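Local coordinates for putative transcriptional regulator protein, LacI family (Rhizobium etli, PDB 3MIZ), which probably acts as a DNA-binding repressor of transcription, with a periplasmic-binding-protein-like core of the kind that senses small ligands in this family, at residues E190-D195 with Y213-A218. Numbering follows the deposited sequence.
Sequences EMLKQD and YIAAMA
L192 reaches across to A216 with a single methyl, CD1, which sits 3.7 Å from A216 CA and 3.9 Å from A216 CB. The contact lies in the C-terminal of the two alpha/beta lobes of the periplasmic-binding-protein-like fold, where two consecutive helices, 184-192 and 206-217, pack beside each other toward their C-terminal ends. Strand 200-203, a parallel strand of this lobe's mixed sheet, lies between them in sequence, in keeping with the alternating alpha/beta order of the fold. No hydrogen bond spans the pair, so this is pure apolar packing, small and buried. The methyl lies against the backbone of the second helix as well as its side chains: CD1 is also 4.2 Å from A215 C, a closeness consistent with the small alanine side chains on this face. A215 CB is a looser neighbour, 4.5 Å from L192 CD1, and also packs on F185, A188 and T189, earlier in helix 184-192. L192 holds CG anti to its own carbonyl carbon and beside the backbone N (chi1 -71°), and chi2 of 165° then extends CD1 away from CA toward A216. The same side chain touches I201 of the strand and L219. Beyond A216, M217 and A218 meet A218 and M217 of the second subunit, so this part of the chain also borders the dimer interface. At the contact itself, L192 CD1 stands 3.9 Å from the backbone nitrogen, A216 N.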
# COMPACT_ATOMS: atom_id res chain seq x y z
N GLU A 190 14.25 -15.93 17.31
CA GLU A 190 15.40 -16.81 17.48
C GLU A 190 16.67 -15.99 17.64
O GLU A 190 17.50 -16.26 18.51
CB GLU A 190 15.53 -17.75 16.27
CG GLU A 190 16.64 -18.79 16.37
CD GLU A 190 16.52 -19.67 17.60
OE1 GLU A 190 15.40 -20.15 17.89
OE2 GLU A 190 17.55 -19.89 18.28
N MSE A 191 16.80 -14.97 16.79
CA MSE A 191 17.96 -14.09 16.80
C MSE A 191 18.13 -13.33 18.11
O MSE A 191 19.24 -13.16 18.61
CB MSE A 191 17.83 -13.08 15.65
CG MSE A 191 19.00 -12.16 15.46
SE MSE A 191 18.70 -10.94 13.98
CE MSE A 191 18.92 -12.21 12.53
N LEU A 192 17.02 -12.88 18.67
CA LEU A 192 17.05 -12.12 19.92
C LEU A 192 17.18 -12.99 21.16
O LEU A 192 17.46 -12.49 22.26
CB LEU A 192 15.79 -11.26 20.02
CG LEU A 192 15.74 -10.08 19.04
CD1 LEU A 192 14.31 -9.51 18.95
CD2 LEU A 192 16.72 -9.01 19.50
N LYS A 193 16.97 -14.29 21.00
CA LYS A 193 17.09 -15.21 22.13
C LYS A 193 18.49 -15.79 22.22
O LYS A 193 18.81 -16.51 23.16
CB LYS A 193 16.05 -16.33 22.03
CG LYS A 193 14.64 -15.87 22.38
CD LYS A 193 13.69 -17.04 22.57
CE LYS A 193 13.49 -17.83 21.30
NZ LYS A 193 12.49 -18.92 21.48
N GLN A 194 19.32 -15.47 21.23
CA GLN A 194 20.69 -15.95 21.20
C GLN A 194 21.40 -15.48 22.46
O GLN A 194 21.06 -14.44 23.02
CB GLN A 194 21.43 -15.39 19.98
CG GLN A 194 20.93 -15.87 18.64
CD GLN A 194 21.70 -15.25 17.49
OE1 GLN A 194 21.73 -14.03 17.33
NE2 GLN A 194 22.34 -16.09 16.68
N ASP A 195 22.39 -16.24 22.90
CA ASP A 195 23.15 -15.88 24.10
C ASP A 195 23.91 -14.58 23.85
O ASP A 195 24.00 -13.73 24.73
CB ASP A 195 24.11 -17.02 24.47
CG ASP A 195 23.37 -18.27 24.91
OD1 ASP A 195 22.67 -18.22 25.94
OD2 ASP A 195 23.49 -19.31 24.22
N TYR A 213 9.66 -5.56 15.65
CA TYR A 213 9.29 -4.74 16.81
C TYR A 213 8.51 -5.62 17.77
O TYR A 213 8.77 -5.62 18.98
CB TYR A 213 8.39 -3.57 16.39
CG TYR A 213 9.11 -2.26 16.17
CD1 TYR A 213 10.16 -2.15 15.26
CD2 TYR A 213 8.68 -1.10 16.83
CE1 TYR A 213 10.77 -0.92 15.01
CE2 TYR A 213 9.28 0.13 16.58
CZ TYR A 213 10.32 0.21 15.67
OH TYR A 213 10.90 1.43 15.41
N ILE A 214 7.55 -6.37 17.24
CA ILE A 214 6.72 -7.24 18.06
C ILE A 214 7.54 -8.36 18.68
O ILE A 214 7.34 -8.71 19.85
CB ILE A 214 5.54 -7.81 17.23
CG1 ILE A 214 4.67 -6.64 16.73
CG2 ILE A 214 4.70 -8.77 18.08
CD1 ILE A 214 3.45 -7.06 15.96
N ALA A 215 8.46 -8.92 17.90
CA ALA A 215 9.31 -9.98 18.41
C ALA A 215 10.12 -9.48 19.62
O ALA A 215 10.20 -10.15 20.65
CB ALA A 215 10.26 -10.46 17.32
N ALA A 216 10.70 -8.29 19.50
CA ALA A 216 11.49 -7.73 20.59
C ALA A 216 10.66 -7.41 21.83
O ALA A 216 11.03 -7.78 22.95
CB ALA A 216 12.22 -6.48 20.10
N MSE A 217 9.54 -6.72 21.64
CA MSE A 217 8.67 -6.35 22.76
C MSE A 217 8.07 -7.58 23.44
O MSE A 217 7.86 -7.58 24.66
CB MSE A 217 7.56 -5.41 22.29
CG MSE A 217 8.07 -4.09 21.76
SE MSE A 217 6.66 -2.94 21.10
CE MSE A 217 6.15 -2.14 22.80
N ALA A 218 7.81 -8.62 22.67
CA ALA A 218 7.24 -9.84 23.21
C ALA A 218 8.22 -10.53 24.15
O ALA A 218 7.84 -11.42 24.91
CB ALA A 218 6.83 -10.78 22.08